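Local coordinates for protein cytolethal distending toxin subunit B (PDB 2F1N) that nicks DNA as the endonuclease subunit of a tripartite bacterial toxin, and very probably damages the DNA of intoxicated cells, which arrest at G2/M, at residues N154-L159 and A191-N196; I208-A213 and Q218-Y223. All blocks are in the same frame, centred on the assembly; numbering follows the deposited sequence.

Contact 1 of 2, residues N154-L159 and A191-N196; sequences NDAPAL and ADLEMN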
loop_
_atom_site.group_PDB
_atom_site.type_symbol
_atom_site.label_atom_id
_atom_site.label_comp_id
_atom_site.label_asym_id
_atom_site.label_seq_id
_atom_site.Cartn_x
_atom_site.Cartn_y
_atom_site.Cartn_z
ATOM N N ASN A 154 -6.573 -2.789 17.704
ATOM C CA ASN A 154 -5.720 -3.575 16.811
ATOM C C ASN A 154 -4.298 -3.044 16.657
ATOM O O ASN A 154 -3.832 -2.177 17.440
ATOM C CB ASN A 154 -6.423 -3.705 15.454
ATOM C CG ASN A 154 -6.348 -2.417 14.606
ATOM O OD1 ASN A 154 -5.799 -1.372 15.035
ATOM N ND2 ASN A 154 -6.906 -2.481 13.397
ATOM N N ASP A 155 -3.603 -3.601 15.670
ATOM C CA ASP A 155 -2.184 -3.317 15.466
ATOM C C ASP A 155 -1.838 -2.114 14.580
ATOM O O ASP A 155 -0.645 -1.845 14.292
ATOM C CB ASP A 155 -1.497 -4.589 14.968
ATOM C CG ASP A 155 -2.100 -5.148 13.670
ATOM O OD1 ASP A 155 -3.333 -4.953 13.383
ATOM O OD2 ASP A 155 -1.395 -5.843 12.897
ATOM N N ALA A 156 -2.859 -1.347 14.177
ATOM C CA ALA A 156 -2.566 -0.203 13.289
ATOM C C ALA A 156 -1.518 0.765 13.844
ATOM O O ALA A 156 -0.573 1.115 13.105
ATOM C CB ALA A 156 -3.851 0.538 12.850
ATOM N N PRO A 157 -1.627 1.248 15.093
ATOM C CA PRO A 157 -0.596 2.188 15.586
ATOM C C PRO A 157 0.818 1.571 15.568
ATOM O O PRO A 157 1.786 2.240 15.194
ATOM C CB PRO A 157 -1.026 2.479 17.017
ATOM C CG PRO A 157 -2.549 2.278 17.034
ATOM C CD PRO A 157 -2.700 1.058 16.097
ATOM N N ALA A 158 0.921 0.317 15.974
ATOM C CA ALA A 158 2.214 -0.390 15.983
ATOM C C ALA A 158 2.797 -0.592 14.585
ATOM O O ALA A 158 4.039 -0.558 14.422
ATOM C CB ALA A 158 2.029 -1.771 16.675
ATOM N N LEU A 159 1.938 -0.841 13.581
ATOM C CA LEU A 159 2.421 -0.875 12.191
ATOM C C LEU A 159 3.056 0.457 11.764
ATOM O O LEU A 159 4.119 0.472 11.134
ATOM C CB LEU A 159 1.292 -1.218 11.214
ATOM C CG LEU A 159 0.846 -2.680 11.362
ATOM C CD1 LEU A 159 -0.540 -2.912 10.625
ATOM C CD2 LEU A 159 1.914 -3.647 10.846
ATOM N N ALA A 191 -8.907 9.320 12.966
ATOM C CA ALA A 191 -8.671 9.914 14.284
ATOM C C ALA A 191 -8.359 8.881 15.362
ATOM O O ALA A 191 -7.603 9.172 16.315
ATOM C CB ALA A 191 -9.870 10.810 14.710
ATOM N N ASP A 192 -8.946 7.671 15.233
ATOM C CA ASP A 192 -8.653 6.603 16.150
ATOM C C ASP A 192 -7.214 6.115 16.073
ATOM O O ASP A 192 -6.632 5.765 17.078
ATOM C CB ASP A 192 -9.611 5.425 15.940
ATOM C CG ASP A 192 -9.549 4.452 17.049
ATOM O OD1 ASP A 192 -9.953 4.820 18.188
ATOM O OD2 ASP A 192 -9.122 3.289 16.926
ATOM N N LEU A 193 -6.649 6.072 14.866
ATOM C CA LEU A 193 -5.232 5.793 14.734
ATOM C C LEU A 193 -4.373 6.961 15.306
ATOM O O LEU A 193 -3.449 6.701 16.071
ATOM C CB LEU A 193 -4.902 5.635 13.248
ATOM C CG LEU A 193 -3.434 5.383 12.911
ATOM C CD1 LEU A 193 -2.856 4.122 13.656
ATOM C CD2 LEU A 193 -3.374 5.209 11.374
ATOM N N GLU A 194 -4.695 8.200 14.937
ATOM C CA GLU A 194 -3.840 9.360 15.268
ATOM C C GLU A 194 -3.644 9.473 16.779
ATOM O O GLU A 194 -2.504 9.653 17.255
ATOM C CB GLU A 194 -4.449 10.664 14.693
ATOM C CG GLU A 194 -3.697 11.938 15.094
ATOM C CD GLU A 194 -2.320 12.061 14.453
ATOM O OE1 GLU A 194 -1.956 11.217 13.596
ATOM O OE2 GLU A 194 -1.585 13.024 14.811
ATOM N N MET A 195 -4.743 9.311 17.531
ATOM C CA MET A 195 -4.730 9.488 19.006
ATOM C C MET A 195 -3.979 8.385 19.771
ATOM O O MET A 195 -3.680 8.533 20.966
ATOM C CB MET A 195 -6.132 9.725 19.585
ATOM C CG MET A 195 -6.887 8.443 19.970
ATOM S SD MET A 195 -8.664 8.686 20.216
ATOM C CE MET A 195 -8.855 8.752 21.917
ATOM N N ASN A 196 -3.714 7.281 19.077
ATOM C CA ASN A 196 -3.010 6.136 19.613
ATOM C C ASN A 196 -1.561 5.991 19.126
ATOM O O ASN A 196 -0.899 5.002 19.408
ATOM C CB ASN A 196 -3.879 4.881 19.423
ATOM C CG ASN A 196 -5.047 4.889 20.396
ATOM O OD1 ASN A 196 -4.807 4.792 21.593
ATOM N ND2 ASN A 196 -6.289 5.045 19.906
#
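Leu-193 sends one methyl, CD1, over the first turn of helix 156-168. Leu-193 CD1 lies 3.4 Å from Pro-157 N and 3.6 Å from Ala-156 C, so it sits against the peptide link between these residues. Ala-156 CB, which points at the other segment, comes within 3.8 Å of Leu-193 CD1. The Pro-157 ring crosses the leucine side chain at a slant. With CG of Leu-193 anti to the backbone N (chi1 178°), chi2 near 56° turns CD1 to the proline. The leucine also touches Ile-207, Tyr-223 and Val-225. It therefore lies between the start of helix 156-168, its own helix 190-194 and strands 205-208 and 222-228.

A second meeting involves Asn-196. Pro-157 and Asn-196 lie side by side and point the same way, with Pro-157 CG 3.8 Å from Asn-196 CB. Pro-157 CB comes closer, 3.5 Å from Asn-196 O. The amide of Asn-196 turns back to its own segment. Asn-196 ND2 gives a nearly straight bond of 2.9 Å to Asp-192 O, in the plane of both groups.

In segment 154-159, Asn-154 forms an Asx turn. Its OD1 takes the N-H of Ala-156 from above the carbonyl plane, and also accepts from Arg-188 NE. Residues 191-196 belong to the nuclear localization signal. No hydrogen bond crosses between the segments. The join is apolar, while Asn-154 OD1, Asn-196 ND2 and the Asp-192 carboxylate, in a salt bridge with Arg-188, find their partners elsewhere.

Contact 2 of 2, residues I208-A213 and Q218-Y223; sequences ISPAAA and QRTLDY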
loop_
_atom_site.group_PDB
_atom_site.type_symbol
_atom_site.label_atom_id
_atom_site.label_comp_id
_atom_site.label_asym_id
_atom_site.label_seq_id
_atom_site.Cartn_x
_atom_site.Cartn_y
_atom_site.Cartn_z
ATOM N N ILE A 208 -3.633 10.972 5.857
ATOM C CA ILE A 208 -4.346 11.515 4.689
ATOM C C ILE A 208 -5.521 10.589 4.393
ATOM O O ILE A 208 -5.337 9.481 3.904
ATOM C CB ILE A 208 -3.367 11.657 3.473
ATOM C CG1 ILE A 208 -2.114 12.415 3.896
ATOM C CG2 ILE A 208 -4.009 12.386 2.256
ATOM C CD1 ILE A 208 -0.919 12.084 3.053
ATOM N N SER A 209 -6.738 11.051 4.671
ATOM C CA SER A 209 -7.920 10.181 4.583
ATOM C C SER A 209 -9.018 10.885 3.839
ATOM O O SER A 209 -9.100 12.123 3.882
ATOM C CB SER A 209 -8.422 9.760 5.971
ATOM O OG SER A 209 -8.584 10.902 6.784
ATOM N N PRO A 210 -9.878 10.113 3.161
ATOM C CA PRO A 210 -10.972 10.731 2.399
ATOM C C PRO A 210 -12.126 11.125 3.334
ATOM O O PRO A 210 -12.308 10.592 4.415
ATOM C CB PRO A 210 -11.386 9.633 1.415
ATOM C CG PRO A 210 -11.140 8.335 2.157
ATOM C CD PRO A 210 -9.905 8.636 3.061
ATOM N N ALA A 211 -12.920 12.091 2.899
ATOM C CA ALA A 211 -14.031 12.501 3.728
ATOM C C ALA A 211 -15.150 11.421 3.838
ATOM O O ALA A 211 -15.905 11.331 4.869
ATOM C CB ALA A 211 -14.534 13.844 3.275
ATOM N N ALA A 212 -15.187 10.537 2.850
ATOM C CA ALA A 212 -16.243 9.553 2.725
ATOM C C ALA A 212 -15.848 8.221 3.314
ATOM O O ALA A 212 -14.666 8.006 3.594
ATOM C CB ALA A 212 -16.615 9.404 1.243
ATOM N N ALA A 213 -16.835 7.330 3.470
ATOM C CA ALA A 213 -16.600 5.979 3.879
ATOM C C ALA A 213 -15.856 5.229 2.780
ATOM O O ALA A 213 -15.993 5.578 1.573
ATOM C CB ALA A 213 -17.903 5.300 4.139
ATOM N N GLN A 218 -20.114 2.199 6.022
ATOM C CA GLN A 218 -19.918 3.630 6.304
ATOM C C GLN A 218 -18.677 3.993 7.130
ATOM O O GLN A 218 -18.568 5.130 7.646
ATOM C CB GLN A 218 -21.193 4.254 6.905
ATOM C CG GLN A 218 -22.291 4.511 5.845
ATOM C CD GLN A 218 -21.750 4.931 4.472
ATOM O OE1 GLN A 218 -21.689 4.099 3.536
ATOM N NE2 GLN A 218 -21.360 6.209 4.340
ATOM N N ARG A 219 -17.734 3.058 7.254
ATOM C CA ARG A 219 -16.521 3.372 8.021
ATOM C C ARG A 219 -15.427 3.822 7.056
ATOM O O ARG A 219 -15.439 3.426 5.882
ATOM C CB ARG A 219 -16.077 2.160 8.852
ATOM C CG ARG A 219 -17.126 1.833 9.982
ATOM C CD ARG A 219 -16.510 1.683 11.374
ATOM N NE ARG A 219 -15.793 0.405 11.429
ATOM C CZ ARG A 219 -14.667 0.157 12.100
ATOM N NH1 ARG A 219 -14.065 1.093 12.853
ATOM N NH2 ARG A 219 -14.146 -1.064 12.014
ATOM N N THR A 220 -14.507 4.629 7.567
ATOM C CA THR A 220 -13.365 5.089 6.776
ATOM C C THR A 220 -12.158 4.306 7.316
ATOM O O THR A 220 -11.601 4.665 8.344
ATOM C CB THR A 220 -13.186 6.594 7.001
ATOM O OG1 THR A 220 -14.340 7.285 6.457
ATOM C CG2 THR A 220 -11.987 7.152 6.209
ATOM N N LEU A 221 -11.825 3.204 6.651
ATOM C CA LEU A 221 -10.796 2.284 7.136
ATOM C C LEU A 221 -9.545 2.257 6.266
ATOM O O LEU A 221 -8.512 1.703 6.675
ATOM C CB LEU A 221 -11.361 0.874 7.181
ATOM C CG LEU A 221 -12.565 0.697 8.108
ATOM C CD1 LEU A 221 -12.979 -0.803 8.153
ATOM C CD2 LEU A 221 -12.349 1.270 9.497
ATOM N N ASP A 222 -9.669 2.777 5.047
ATOM C CA ASP A 222 -8.608 2.647 4.028
ATOM C C ASP A 222 -8.093 4.048 3.731
ATOM O O ASP A 222 -8.845 4.901 3.248
ATOM C CB ASP A 222 -9.209 2.057 2.749
ATOM C CG ASP A 222 -9.864 0.740 2.987
ATOM O OD1 ASP A 222 -9.092 -0.259 3.103
ATOM O OD2 ASP A 222 -11.128 0.577 3.136
ATOM N N TYR A 223 -6.813 4.266 3.963
ATOM C CA TYR A 223 -6.272 5.604 3.775
ATOM C C TYR A 223 -4.756 5.541 3.827
ATOM O O TYR A 223 -4.182 4.449 3.669
ATOM C CB TYR A 223 -6.908 6.561 4.834
ATOM C CG TYR A 223 -6.890 6.076 6.260
ATOM C CD1 TYR A 223 -5.805 6.353 7.096
ATOM C CD2 TYR A 223 -7.995 5.379 6.814
ATOM C CE1 TYR A 223 -5.792 5.901 8.448
ATOM C CE2 TYR A 223 -7.992 4.887 8.152
ATOM C CZ TYR A 223 -6.908 5.170 8.951
ATOM O OH TYR A 223 -6.898 4.715 10.227
HETATM O O HOH W 1 -13.919 9.889 6.627
HETATM O O HOH W 2 -19.559 7.968 3.012
#
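Ser-209 and Tyr-223 meet where the two segments run nearly antiparallel, 159° apart. The CA atoms of Ser-209 and Tyr-223 are 4.9 Å apart, and those of Ala-213 and Thr-220 are 4.4 Å apart. No backbone-to-backbone hydrogen bond joins the segments. Ile-208 instead pairs with Ala-224, one residue further along.

At the strand end, Tyr-223 CB lies 3.4 Å from Ile-208 O and also packs on Ser-209 CB. CG of the tyrosine stands between its backbone N and carbonyl carbon (chi1 49°), and the ring is carried off toward helix 190-194. It reaches Pro-190 and Leu-193 of that helix. Its OH bonds to Arg-188 O, and the ring stacks with Phe-186. Pro-210 crosses the tyrosine side chain at about a right angle.

The segments form the link between antiparallel strands 205-208 and 222-228, at the edge of one of the two sheets in this DNase I-like fold. Pro-210 turns to the other sheet, touching Ala-239, Ile-241 and Val-257. Asp-222 OD2 is hydrogen-bonded to Thr-214 OG1 and His-254 ND1. His-254 ends a Ser-Asp-His sequence, and such an Asp-His pair is as in DNase I-like nucleases, so this contact probably borders the active site.

Thr-220 carries the polar part. Thr-220 OG1 lies 3.0 Å from Ala-212 O and 2.6 Å from a water oxygen. That water donates to Pro-210 O and, weakly, to Ala-211 O, so one water ties Thr-220 to two loop carbonyls. Thr-220 CG2 lies against Pro-210 CD.

Gln-218 bends at chi2 (-35°), bringing Gln-218 NE2 to 3.6 Å from Ala-213 CB. A second water accepts from both Gln-218 NE2 and Ala-213 N, each at 2.8 Å.

Overall arrangement
Contact 1 closes before contact 2 opens, so the two follow in series along the chain. Their centres are 14 Å apart, and they touch where Leu-193 CB packs 3.7 Å from Tyr-223 OH. Helix 190-194 is the shared element. It meets helix 156-168 in contact 1, while Pro-190 touches Ser-209, Thr-220 and Tyr-223 of contact 2. Arg-188 is a second tie: its side chain makes a hydrogen bond to Asn-154 and a salt bridge to Asp-192, and its carbonyl accepts from Tyr-223. The contact centres lie about 16 Å and 15 Å from the centre of the chain. Contact 2 probably borders the active site, through the Asp-222 and His-254 pair.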